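Local structure of mandalate racemase/muconate lactonizing enzyme (Unidentified, 4E4U) at residues V26-D31 with M99-I104; A317-Q322 with P364-E369; D66-E71 with D103-A108; F232-P237 with T257-T262. The protein is a putative member of the mandelate racemase/muconate lactonizing enzyme family, which probably acts on a carboxylate substrate by metal-assisted proton abstraction. All coordinates share one frame; numbering follows the deposited sequence.

Contacts 1 and 3 belong to the N-terminal domain and both use helix 88-109, which packs against strand 22-30 in contact 1 and against the turn leading into helix 70-79 in contact 3; their centres lie about 7 Å apart. Contacts 4 and 2 follow along the chain, in the barrel domain, with centres about 24 Å apart. Contact 2 nevertheless touches both N-terminal contacts, because Asp103 of helix 88-109 accepts a probable hydrogen bond from Leu366 N, so this helix contacts the barrel domain as well. Contact 4 lies about 30 Å, centre to centre, from contacts 1 and 3, among the carboxylates at the C-terminal strand ends of the barrel.

Contact 1: residues V26-D31 with M99-I104; sequences VKLKTD and MACWDI
Leu28 reaches from its strand to the flank of helix 88-109, where its CD1 lies 3.6 Å from Ala100 CB and 4.0 Å from Cys101 SG. The CG of Leu28 is anti to the carbonyl carbon (chi1 -56°), which swings the branch toward Ala100, while CB meets Ile104 CD1 at 4.1 Å. One helical turn beyond Ala100, Ile104 and Thr30 approach tip to tip: the CG2 methyl of Ile104 stands 3.7 Å from the CG2 methyl of Thr30. Ile104 CD1 touches the same Thr30 methyl at 3.9 Å, so both branches of the isoleucine close on it.

Behind this shell is the α+β architecture of the N-terminal domain, in which the central strand of a three-stranded antiparallel sheet runs under a long helix. The axes of segments 26-30 and 99-104 approach to 8.6 Å at 44°, and alternation along the strand puts Leu28 and Thr30 on the helix side, with Lys27 and Lys29 directed away. Phe58 and Leu62 also pack on Leu28, whereas Ile3 of the edge strand 3-12 adds to the surroundings of Ile104. The hydroxyl of Thr30 is hydrogen-bonded to Asp32 OD1 and Ile34 N, in the turn after the strand. With that polar atom engaged by the turn, Thr30 presents a methyl to the helix, and the interface is held by apolar contact with no hydrogen bond across it.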
loop_
_atom_site.group_PDB
_atom_site.type_symbol
_atom_site.label_atom_id
_atom_site.label_comp_id
_atom_site.label_asym_id
_atom_site.label_seq_id
_atom_site.Cartn_x
_atom_site.Cartn_y
_atom_site.Cartn_z
ATOM N N VAL A 26 -19.156 -8.784 41.370
ATOM C CA VAL A 26 -20.418 -8.067 41.501
ATOM C C VAL A 26 -21.574 -9.061 41.501
ATOM O O VAL A 26 -21.549 -10.062 40.771
ATOM C CB VAL A 26 -20.602 -7.025 40.373
ATOM C CG1 VAL A 26 -19.609 -5.879 40.545
ATOM C CG2 VAL A 26 -20.457 -7.674 38.995
ATOM N N LYS A 27 -22.566 -8.804 42.348
ATOM C CA LYS A 27 -23.777 -9.617 42.392
ATOM C C LYS A 27 -24.986 -8.743 42.090
ATOM O O LYS A 27 -25.195 -7.716 42.737
ATOM C CB LYS A 27 -23.926 -10.310 43.750
ATOM C CG LYS A 27 -22.926 -11.437 43.970
ATOM C CD LYS A 27 -23.096 -12.108 45.338
ATOM C CE LYS A 27 -24.434 -12.828 45.467
ATOM N NZ LYS A 27 -24.610 -13.470 46.793
ATOM N N LEU A 28 -25.761 -9.141 41.084
ATOM C CA LEU A 28 -26.966 -8.417 40.700
ATOM C C LEU A 28 -28.195 -9.204 41.093
ATOM O O LEU A 28 -28.194 -10.436 41.043
ATOM C CB LEU A 28 -27.002 -8.210 39.188
ATOM C CG LEU A 28 -25.806 -7.504 38.561
ATOM C CD1 LEU A 28 -26.023 -7.353 37.063
ATOM C CD2 LEU A 28 -25.602 -6.151 39.225
ATOM N N LYS A 29 -29.254 -8.503 41.477
ATOM C CA LYS A 29 -30.526 -9.166 41.719
ATOM C C LYS A 29 -31.620 -8.485 40.909
ATOM O O LYS A 29 -31.606 -7.261 40.726
ATOM C CB LYS A 29 -30.879 -9.178 43.210
ATOM C CG LYS A 29 -31.855 -10.286 43.597
ATOM C CD LYS A 29 -31.965 -10.448 45.107
ATOM C CE LYS A 29 -32.570 -11.802 45.471
ATOM N NZ LYS A 29 -33.739 -11.670 46.383
ATOM N N THR A 30 -32.549 -9.288 40.402
ATOM C CA THR A 30 -33.685 -8.769 39.654
ATOM C C THR A 30 -34.888 -8.550 40.562
ATOM O O THR A 30 -34.909 -9.009 41.713
ATOM C CB THR A 30 -34.117 -9.727 38.545
ATOM O OG1 THR A 30 -34.631 -10.929 39.133
ATOM C CG2 THR A 30 -32.947 -10.056 37.621
ATOM N N ASP A 31 -35.900 -7.869 40.028
ATOM C CA ASP A 31 -37.126 -7.601 40.761
ATOM C C ASP A 31 -37.902 -8.872 41.094
ATOM O O ASP A 31 -38.681 -8.886 42.042
ATOM C CB ASP A 31 -38.009 -6.595 40.006
ATOM C CG ASP A 31 -38.305 -7.008 38.564
ATOM O OD1 ASP A 31 -37.618 -7.894 37.996
ATOM O OD2 ASP A 31 -39.230 -6.403 37.981
ATOM N N MET A 99 -21.674 -9.735 32.288
ATOM C CA MET A 99 -21.650 -11.189 32.420
ATOM C C MET A 99 -22.611 -11.642 33.523
ATOM O O MET A 99 -23.192 -12.724 33.434
ATOM C CB MET A 99 -20.230 -11.740 32.622
ATOM C CG MET A 99 -19.645 -11.499 34.005
ATOM S SD MET A 99 -18.000 -12.222 34.221
ATOM C CE MET A 99 -17.005 -11.173 33.159
ATOM N N ALA A 100 -22.803 -10.802 34.545
ATOM C CA ALA A 100 -23.811 -11.068 35.574
ATOM C C ALA A 100 -25.208 -11.035 34.957
ATOM O O ALA A 100 -26.067 -11.834 35.314
ATOM C CB ALA A 100 -23.699 -10.079 36.719
ATOM N N CYS A 101 -25.426 -10.124 34.012
ATOM C CA CYS A 101 -26.678 -10.119 33.257
ATOM C C CYS A 101 -26.861 -11.419 32.476
ATOM O O CYS A 101 -27.950 -11.984 32.480
ATOM C CB CYS A 101 -26.769 -8.905 32.319
ATOM S SG CYS A 101 -27.010 -7.336 33.183
ATOM N N TRP A 102 -25.808 -11.902 31.819
ATOM C CA TRP A 102 -25.899 -13.187 31.118
ATOM C C TRP A 102 -26.209 -14.346 32.065
ATOM O O TRP A 102 -26.961 -15.256 31.712
ATOM C CB TRP A 102 -24.637 -13.481 30.298
ATOM C CG TRP A 102 -24.640 -12.786 28.962
ATOM C CD1 TRP A 102 -23.915 -11.689 28.606
ATOM C CD2 TRP A 102 -25.441 -13.130 27.828
ATOM N NE1 TRP A 102 -24.196 -11.337 27.304
ATOM C CE2 TRP A 102 -25.136 -12.206 26.799
ATOM C CE3 TRP A 102 -26.377 -14.135 27.556
ATOM C CZ2 TRP A 102 -25.733 -12.261 25.539
ATOM C CZ3 TRP A 102 -26.972 -14.187 26.309
ATOM C CH2 TRP A 102 -26.648 -13.257 25.316
ATOM N N ASP A 103 -25.619 -14.318 33.255
ATOM C CA ASP A 103 -25.907 -15.319 34.277
ATOM C C ASP A 103 -27.422 -15.350 34.527
ATOM O O ASP A 103 -28.037 -16.423 34.558
ATOM C CB ASP A 103 -25.137 -14.964 35.556
ATOM C CG ASP A 103 -25.011 -16.128 36.524
ATOM O OD1 ASP A 103 -25.117 -17.308 36.115
ATOM O OD2 ASP A 103 -24.784 -15.854 37.722
ATOM N N ILE A 104 -28.017 -14.171 34.694
ATOM C CA ILE A 104 -29.465 -14.036 34.867
ATOM C C ILE A 104 -30.274 -14.478 33.638
ATOM O O ILE A 104 -31.263 -15.198 33.769
ATOM C CB ILE A 104 -29.817 -12.588 35.282
ATOM C CG1 ILE A 104 -29.358 -12.346 36.719
ATOM C CG2 ILE A 104 -31.308 -12.308 35.130
ATOM C CD1 ILE A 104 -29.225 -10.891 37.067
#

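Contact 2: residues A317-Q322 with P364-E369; sequences AAASIQ and PGLGIE
A water is gripped by three groups where Gln322 and Ala318 meet Leu366: it donates to Leu366 O at 2.7 Å and to Ala318 O at 2.9 Å, and it accepts from Gln322 NE2 at 2.9 Å. It thereby links the two segments, which have no clear direct hydrogen bond between them. The partners are helix 314-325 of the barrel domain and a type II' beta turn running from Pro364 to Gly367, within the loop that follows strand 357-359. Gly365 takes the positive phi that this turn type requires at its second position, and the turn presents the side chain and carbonyl of Leu366 to the helix.

The chain of Gln322 is bent at chi2 (-70°), which brings its amide back over the turn. There OE1 stands 3.4 Å from Gly365 O; both are acceptors, and OE1 finds its hydrogen bond instead at Tyr114 N, in the loop after helix 88-109. Gln322 is therefore tied through its oxygen to that loop and through its nitrogen to the bridging water.

The rest of the contact is apolar. Leu366 crosses Gln322 obliquely, its CD2 methyl 4.1 Å from Gln322 CG and 4.2 Å from Ala319 CB, so this methyl spans the helix face between Ala319 and Gln322, three residues on. Asp103 of helix 88-109 accepts from Leu366 N, fixing the turn from the other domain. Ala318 CB meets Leu366 O at 3.6 Å and, equally near, touches Ile368 CB at 3.6 Å.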
loop_
_atom_site.group_PDB
_atom_site.type_symbol
_atom_site.label_atom_id
_atom_site.label_comp_id
_atom_site.label_asym_id
_atom_site.label_seq_id
_atom_site.Cartn_x
_atom_site.Cartn_y
_atom_site.Cartn_z
ATOM N N ALA A 317 -13.378 -16.833 35.169
ATOM C CA ALA A 317 -13.027 -18.090 34.506
ATOM C C ALA A 317 -14.275 -18.794 33.975
ATOM O O ALA A 317 -14.293 -19.268 32.830
ATOM C CB ALA A 317 -12.255 -18.999 35.446
ATOM N N ALA A 318 -15.322 -18.844 34.795
ATOM C CA ALA A 318 -16.577 -19.453 34.363
ATOM C C ALA A 318 -17.129 -18.774 33.111
ATOM O O ALA A 318 -17.560 -19.448 32.175
ATOM C CB ALA A 318 -17.601 -19.440 35.483
ATOM N N ALA A 319 -17.094 -17.443 33.082
ATOM C CA ALA A 319 -17.561 -16.712 31.908
ATOM C C ALA A 319 -16.701 -17.043 30.685
ATOM O O ALA A 319 -17.221 -17.216 29.578
ATOM C CB ALA A 319 -17.571 -15.211 32.182
ATOM N N SER A 320 -15.396 -17.130 30.900
ATOM C CA SER A 320 -14.467 -17.453 29.831
ATOM C C SER A 320 -14.769 -18.831 29.242
ATOM O O SER A 320 -14.726 -19.026 28.021
ATOM C CB SER A 320 -13.043 -17.398 30.371
ATOM O OG SER A 320 -12.118 -17.250 29.323
ATOM N N ILE A 321 -15.088 -19.775 30.120
ATOM C CA ILE A 321 -15.446 -21.125 29.726
ATOM C C ILE A 321 -16.733 -21.121 28.903
ATOM O O ILE A 321 -16.845 -21.852 27.923
ATOM C CB ILE A 321 -15.575 -22.014 30.980
ATOM C CG1 ILE A 321 -14.181 -22.276 31.554
ATOM C CG2 ILE A 321 -16.322 -23.310 30.671
ATOM C CD1 ILE A 321 -14.167 -22.657 33.028
ATOM N N GLN A 322 -17.699 -20.287 29.287
ATOM C CA GLN A 322 -18.932 -20.171 28.508
ATOM C C GLN A 322 -18.642 -19.724 27.073
ATOM O O GLN A 322 -19.164 -20.302 26.119
ATOM C CB GLN A 322 -19.911 -19.201 29.176
ATOM C CG GLN A 322 -20.424 -19.679 30.522
ATOM C CD GLN A 322 -21.358 -20.865 30.412
ATOM O OE1 GLN A 322 -22.286 -20.862 29.608
ATOM N NE2 GLN A 322 -21.127 -21.882 31.230
ATOM N N PRO A 364 -27.492 -23.862 34.419
ATOM C CA PRO A 364 -27.929 -22.618 33.770
ATOM C C PRO A 364 -27.037 -21.424 34.099
ATOM O O PRO A 364 -26.383 -21.382 35.149
ATOM C CB PRO A 364 -29.338 -22.401 34.336
ATOM C CG PRO A 364 -29.799 -23.777 34.730
ATOM C CD PRO A 364 -28.558 -24.459 35.243
ATOM N N GLY A 365 -27.010 -20.452 33.194
ATOM C CA GLY A 365 -26.227 -19.247 33.407
ATOM C C GLY A 365 -24.744 -19.490 33.212
ATOM O O GLY A 365 -24.339 -20.225 32.306
ATOM N N LEU A 366 -23.926 -18.885 34.068
ATOM C CA LEU A 366 -22.481 -19.046 33.968
ATOM C C LEU A 366 -21.993 -20.347 34.599
ATOM O O LEU A 366 -20.822 -20.698 34.459
ATOM C CB LEU A 366 -21.766 -17.873 34.636
ATOM C CG LEU A 366 -22.008 -16.479 34.061
ATOM C CD1 LEU A 366 -21.273 -15.431 34.896
ATOM C CD2 LEU A 366 -21.598 -16.396 32.596
ATOM N N GLY A 367 -22.878 -21.059 35.294
ATOM C CA GLY A 367 -22.482 -22.274 35.991
ATOM C C GLY A 367 -21.513 -22.023 37.136
ATOM O O GLY A 367 -20.587 -22.812 37.359
ATOM N N ILE A 368 -21.725 -20.932 37.869
ATOM C CA ILE A 368 -20.834 -20.567 38.963
ATOM C C ILE A 368 -21.614 -19.793 40.027
ATOM O O ILE A 368 -22.577 -19.099 39.711
ATOM C CB ILE A 368 -19.626 -19.730 38.445
ATOM C CG1 ILE A 368 -18.425 -19.834 39.385
ATOM C CG2 ILE A 368 -20.004 -18.284 38.218
ATOM C CD1 ILE A 368 -17.738 -21.177 39.315
ATOM N N GLU A 369 -21.214 -19.932 41.288
ATOM C CA GLU A 369 -21.869 -19.214 42.376
ATOM C C GLU A 369 -20.893 -19.033 43.521
ATOM O O GLU A 369 -20.243 -19.991 43.940
ATOM C CB GLU A 369 -23.107 -19.977 42.867
ATOM C CG GLU A 369 -23.901 -19.250 43.956
ATOM C CD GLU A 369 -25.172 -19.982 44.355
ATOM O OE1 GLU A 369 -25.418 -21.093 43.841
ATOM O OE2 GLU A 369 -25.926 -19.445 45.189
HETATM O O HOH W 1 -18.838 -21.848 33.068
#

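Contact 3: residues D66-E71 with D103-A108; sequences DPHHVE and DIIGKA
Ile105 lies slantwise over one face of the His68 imidazole. Its CG1 sits 4.1 Å from the ring centroid and 23° off the ring normal, a CH-pi contact displaced toward the rim, and the CG2 branch comes within 3.8 Å of His68 CD2. The CG1 of Ile105 is anti to the carbonyl carbon (chi1 -64°), and from there the chain runs on past the ring so that CD1 ends 3.5 Å from Pro67 O. Next to it, the Pro67 ring crosses Ile104 at about a right angle, with Pro67 CG 3.8 Å from Ile104 CG2.

The imidazole is held at its edge. Asp66 OD1 lies in the ring plane and accepts from His68 ND1 at 2.9 Å through its syn lone pair. The same oxygen receives the backbone His68 N at 2.9 Å from the anti side, out of the carboxylate plane, which makes an Asx turn. That turn coincides with the type I beta turn from Asp66 to His69 just ahead of helix 70-79, so the contact docks the start of one helix of the N-terminal domain on the flank of helix 88-109. Beyond the ring's far nitrogen a water lies 2.8 Å from His68 NE2 and donates to Ile105 O. Val70 carries the packing toward Trp102 and Leu290, and Lys111 of a second subunit rests against His68, while His69 NE2 is hydrogen-bonded to Glu115 of that subunit.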
loop_
_atom_site.group_PDB
_atom_site.type_symbol
_atom_site.label_atom_id
_atom_site.label_comp_id
_atom_site.label_asym_id
_atom_site.label_seq_id
_atom_site.Cartn_x
_atom_site.Cartn_y
_atom_site.Cartn_z
ATOM N N ASP A 66 -33.530 -3.879 31.948
ATOM C CA ASP A 66 -33.712 -5.300 31.673
ATOM C C ASP A 66 -32.347 -5.960 31.455
ATOM O O ASP A 66 -31.575 -5.508 30.612
ATOM C CB ASP A 66 -34.571 -5.437 30.411
ATOM C CG ASP A 66 -35.060 -6.849 30.166
ATOM O OD1 ASP A 66 -34.311 -7.814 30.429
ATOM O OD2 ASP A 66 -36.209 -6.992 29.689
ATOM N N PRO A 67 -32.045 -7.044 32.195
ATOM C CA PRO A 67 -30.747 -7.711 31.998
ATOM C C PRO A 67 -30.529 -8.258 30.586
ATOM O O PRO A 67 -29.378 -8.469 30.197
ATOM C CB PRO A 67 -30.787 -8.868 33.007
ATOM C CG PRO A 67 -32.240 -9.101 33.264
ATOM C CD PRO A 67 -32.861 -7.732 33.214
ATOM N N HIS A 68 -31.598 -8.496 29.830
ATOM C CA HIS A 68 -31.431 -8.973 28.457
ATOM C C HIS A 68 -30.807 -7.936 27.527
ATOM O O HIS A 68 -30.324 -8.275 26.449
ATOM C CB HIS A 68 -32.764 -9.440 27.869
ATOM C CG HIS A 68 -33.314 -10.662 28.530
ATOM N ND1 HIS A 68 -34.069 -10.607 29.680
ATOM C CD2 HIS A 68 -33.210 -11.975 28.208
ATOM C CE1 HIS A 68 -34.406 -11.835 30.041
ATOM N NE2 HIS A 68 -33.898 -12.680 29.164
ATOM N N HIS A 69 -30.813 -6.675 27.941
ATOM C CA HIS A 69 -30.436 -5.592 27.043
ATOM C C HIS A 69 -28.943 -5.282 27.118
ATOM O O HIS A 69 -28.530 -4.186 27.512
ATOM C CB HIS A 69 -31.326 -4.373 27.300
ATOM C CG HIS A 69 -32.775 -4.647 27.039
ATOM N ND1 HIS A 69 -33.772 -3.747 27.324
ATOM C CD2 HIS A 69 -33.384 -5.749 26.537
ATOM C CE1 HIS A 69 -34.940 -4.272 26.997
ATOM N NE2 HIS A 69 -34.734 -5.488 26.517
ATOM N N VAL A 70 -28.142 -6.257 26.705
ATOM C CA VAL A 70 -26.696 -6.180 26.849
ATOM C C VAL A 70 -26.036 -5.275 25.802
ATOM O O VAL A 70 -24.994 -4.682 26.080
ATOM C CB VAL A 70 -26.038 -7.591 26.889
ATOM C CG1 VAL A 70 -26.476 -8.352 28.150
ATOM C CG2 VAL A 70 -26.361 -8.394 25.633
ATOM N N GLU A 71 -26.617 -5.175 24.606
ATOM C CA GLU A 71 -26.159 -4.171 23.638
ATOM C C GLU A 71 -26.334 -2.779 24.228
ATOM O O GLU A 71 -25.427 -1.947 24.173
ATOM C CB GLU A 71 -26.949 -4.244 22.328
ATOM C CG GLU A 71 -26.621 -5.435 21.444
ATOM C CD GLU A 71 -25.425 -5.208 20.538
ATOM O OE1 GLU A 71 -24.823 -4.109 20.573
ATOM O OE2 GLU A 71 -25.092 -6.130 19.760
ATOM N N ASP A 103 -25.619 -14.318 33.255
ATOM C CA ASP A 103 -25.907 -15.319 34.277
ATOM C C ASP A 103 -27.422 -15.350 34.527
ATOM O O ASP A 103 -28.037 -16.423 34.558
ATOM C CB ASP A 103 -25.137 -14.964 35.556
ATOM C CG ASP A 103 -25.011 -16.128 36.524
ATOM O OD1 ASP A 103 -25.117 -17.308 36.115
ATOM O OD2 ASP A 103 -24.784 -15.854 37.722
ATOM N N ILE A 104 -28.017 -14.171 34.694
ATOM C CA ILE A 104 -29.465 -14.036 34.867
ATOM C C ILE A 104 -30.274 -14.478 33.638
ATOM O O ILE A 104 -31.263 -15.198 33.769
ATOM C CB ILE A 104 -29.817 -12.588 35.282
ATOM C CG1 ILE A 104 -29.358 -12.346 36.719
ATOM C CG2 ILE A 104 -31.308 -12.308 35.130
ATOM C CD1 ILE A 104 -29.225 -10.891 37.067
ATOM N N ILE A 105 -29.838 -14.070 32.449
ATOM C CA ILE A 105 -30.498 -14.477 31.211
ATOM C C ILE A 105 -30.549 -16.007 31.113
ATOM O O ILE A 105 -31.601 -16.587 30.823
ATOM C CB ILE A 105 -29.775 -13.887 29.965
ATOM C CG1 ILE A 105 -29.857 -12.354 29.943
ATOM C CG2 ILE A 105 -30.339 -14.469 28.674
ATOM C CD1 ILE A 105 -28.988 -11.724 28.853
ATOM N N GLY A 106 -29.415 -16.656 31.373
ATOM C CA GLY A 106 -29.343 -18.107 31.319
ATOM C C GLY A 106 -30.213 -18.771 32.375
ATOM O O GLY A 106 -30.898 -19.766 32.107
ATOM N N LYS A 107 -30.205 -18.224 33.586
ATOM C CA LYS A 107 -31.042 -18.794 34.638
ATOM C C LYS A 107 -32.522 -18.670 34.285
ATOM O O LYS A 107 -33.299 -19.599 34.507
ATOM C CB LYS A 107 -30.750 -18.135 35.983
ATOM C CG LYS A 107 -29.415 -18.558 36.591
ATOM C CD LYS A 107 -29.204 -17.914 37.954
ATOM C CE LYS A 107 -27.793 -18.161 38.451
ATOM N NZ LYS A 107 -27.581 -17.559 39.797
ATOM N N ALA A 108 -32.911 -17.530 33.722
ATOM C CA ALA A 108 -34.310 -17.320 33.346
ATOM C C ALA A 108 -34.727 -18.296 32.247
ATOM O O ALA A 108 -35.850 -18.804 32.245
ATOM C CB ALA A 108 -34.538 -15.877 32.908
HETATM O O HOH W 2 -33.776 -15.517 29.232
#

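Contact 4: residues F232-P237 with T257-T262; sequences FEEPVP and TGERLT
Glu234 and Thr257 bring their CA atoms to 5.0 Å where the parallel strands 231-233 and 255-257 end, Glu234 with positive phi and the second segment turning at once into a type I beta turn from Gly258 to Leu261. The carboxylate of Glu234 then meets Arg260 in a two-point salt bridge. Arg260 NE donates to Glu234 OE2 at 2.9 Å, onto its syn lone pair, and Arg260 NH2 makes a weak bond to Glu234 OE1, also at 2.9 Å. The two flat groups are 68° apart, so they meet twisted.

A water adds to the grip on Glu234, donating to OE2 at 2.7 Å and accepting from Arg260 N at 3.0 Å, so that arginine backbone and side chain both serve the same carboxylate. Arg260 also bonds through NH1 to Thr83 O of a third subunit, whose Phe82 packs on Glu234, Glu259 and Arg260.

Glu259 has its CG between the backbone N and the carbonyl carbon (chi1 77°), and its OE2 comes to 3.1 Å from Glu233 OE2, two acceptors not bonded to each other; the side chains cross at about a right angle, carboxylate planes 60° apart. The other oxygen of Glu233 is held by Trp231, Gln280 and Lys164. Carboxylate oxygens this close at the C-terminal strand ends of the barrel are consistent with the magnesium site of enolase-superfamily relatives, although no metal is present here.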
loop_
_atom_site.group_PDB
_atom_site.type_symbol
_atom_site.label_atom_id
_atom_site.label_comp_id
_atom_site.label_asym_id
_atom_site.label_seq_id
_atom_site.Cartn_x
_atom_site.Cartn_y
_atom_site.Cartn_z
ATOM N N PHE A 232 4.428 -16.574 21.130
ATOM C CA PHE A 232 5.276 -15.558 21.737
ATOM C C PHE A 232 4.276 -14.484 22.170
ATOM O O PHE A 232 3.660 -13.820 21.322
ATOM C CB PHE A 232 6.241 -15.063 20.664
ATOM C CG PHE A 232 7.255 -14.028 21.114
ATOM C CD1 PHE A 232 7.441 -13.680 22.447
ATOM C CD2 PHE A 232 8.029 -13.387 20.152
ATOM C CE1 PHE A 232 8.404 -12.722 22.798
ATOM C CE2 PHE A 232 8.973 -12.443 20.505
ATOM C CZ PHE A 232 9.160 -12.110 21.825
ATOM N N GLU A 233 4.069 -14.368 23.481
ATOM C CA GLU A 233 3.003 -13.545 24.055
ATOM C C GLU A 233 3.452 -12.104 24.266
ATOM O O GLU A 233 4.577 -11.872 24.700
ATOM C CB GLU A 233 2.614 -14.140 25.411
ATOM C CG GLU A 233 1.462 -13.461 26.128
ATOM C CD GLU A 233 0.778 -14.382 27.129
ATOM O OE1 GLU A 233 0.792 -15.614 26.924
ATOM O OE2 GLU A 233 0.202 -13.875 28.111
ATOM N N GLU A 234 2.573 -11.141 23.978
ATOM C CA GLU A 234 2.838 -9.725 24.271
ATOM C C GLU A 234 4.305 -9.334 24.083
ATOM O O GLU A 234 4.982 -8.952 25.042
ATOM C CB GLU A 234 2.419 -9.386 25.706
ATOM C CG GLU A 234 0.926 -9.412 25.972
ATOM C CD GLU A 234 0.556 -8.447 27.076
ATOM O OE1 GLU A 234 1.100 -8.585 28.191
ATOM O OE2 GLU A 234 -0.236 -7.519 26.828
ATOM N N PRO A 235 4.812 -9.433 22.848
ATOM C CA PRO A 235 6.248 -9.170 22.691
ATOM C C PRO A 235 6.623 -7.717 22.960
ATOM O O PRO A 235 7.766 -7.458 23.319
ATOM C CB PRO A 235 6.521 -9.547 21.227
ATOM C CG PRO A 235 5.163 -9.559 20.568
ATOM C CD PRO A 235 4.203 -9.980 21.624
ATOM N N VAL A 236 5.672 -6.800 22.810
ATOM C CA VAL A 236 5.909 -5.380 23.020
ATOM C C VAL A 236 4.723 -4.825 23.811
ATOM O O VAL A 236 3.687 -5.487 23.918
ATOM C CB VAL A 236 6.052 -4.621 21.676
ATOM C CG1 VAL A 236 7.203 -5.191 20.851
ATOM C CG2 VAL A 236 4.748 -4.656 20.894
ATOM N N PRO A 237 4.861 -3.612 24.372
ATOM C CA PRO A 237 3.725 -3.053 25.108
ATOM C C PRO A 237 2.504 -2.849 24.217
ATOM O O PRO A 237 2.640 -2.606 23.011
ATOM C CB PRO A 237 4.257 -1.699 25.586
ATOM C CG PRO A 237 5.736 -1.900 25.688
ATOM C CD PRO A 237 6.071 -2.779 24.511
ATOM N N THR A 257 -1.585 -12.053 21.748
ATOM C CA THR A 257 -1.708 -10.889 22.602
ATOM C C THR A 257 -3.165 -10.585 22.886
ATOM O O THR A 257 -4.059 -11.152 22.259
ATOM C CB THR A 257 -1.010 -9.659 21.983
ATOM O OG1 THR A 257 -0.714 -8.724 23.020
ATOM C CG2 THR A 257 -1.876 -9.015 20.894
ATOM N N GLY A 258 -3.413 -9.673 23.817
ATOM C CA GLY A 258 -4.758 -9.163 23.988
ATOM C C GLY A 258 -5.245 -8.962 25.398
ATOM O O GLY A 258 -6.307 -8.364 25.591
ATOM N N GLU A 259 -4.504 -9.442 26.394
ATOM C CA GLU A 259 -5.015 -9.353 27.763
ATOM C C GLU A 259 -5.122 -7.917 28.263
ATOM O O GLU A 259 -5.829 -7.654 29.234
ATOM C CB GLU A 259 -4.169 -10.165 28.730
ATOM C CG GLU A 259 -2.862 -9.517 29.108
ATOM C CD GLU A 259 -1.939 -10.498 29.781
ATOM O OE1 GLU A 259 -1.693 -10.358 30.997
ATOM O OE2 GLU A 259 -1.473 -11.428 29.086
ATOM N N ARG A 260 -4.432 -6.989 27.597
ATOM C CA ARG A 260 -4.496 -5.579 27.972
ATOM C C ARG A 260 -5.257 -4.735 26.960
ATOM O O ARG A 260 -5.218 -3.506 27.026
ATOM C CB ARG A 260 -3.092 -5.017 28.202
ATOM C CG ARG A 260 -2.448 -5.584 29.447
ATOM C CD ARG A 260 -1.117 -4.958 29.705
ATOM N NE ARG A 260 -0.044 -5.600 28.961
ATOM C CZ ARG A 260 1.207 -5.160 28.939
ATOM N NH1 ARG A 260 1.522 -4.003 29.525
ATOM N NH2 ARG A 260 2.136 -5.860 28.304
ATOM N N LEU A 261 -5.959 -5.393 26.038
ATOM C CA LEU A 261 -6.799 -4.700 25.057
ATOM C C LEU A 261 -8.264 -4.821 25.450
ATOM O O LEU A 261 -8.643 -5.706 26.221
ATOM C CB LEU A 261 -6.575 -5.271 23.654
ATOM C CG LEU A 261 -5.115 -5.290 23.189
ATOM C CD1 LEU A 261 -5.052 -5.736 21.730
ATOM C CD2 LEU A 261 -4.424 -3.948 23.372
ATOM N N THR A 262 -9.090 -3.937 24.917
ATOM C CA THR A 262 -10.499 -3.950 25.257
ATOM C C THR A 262 -11.345 -3.474 24.081
ATOM O O THR A 262 -10.934 -2.586 23.332
ATOM C CB THR A 262 -10.785 -3.093 26.514
ATOM O OG1 THR A 262 -12.170 -3.210 26.856
ATOM C CG2 THR A 262 -10.407 -1.621 26.291
HETATM O O HOH W 3 -2.467 -7.205 25.338
#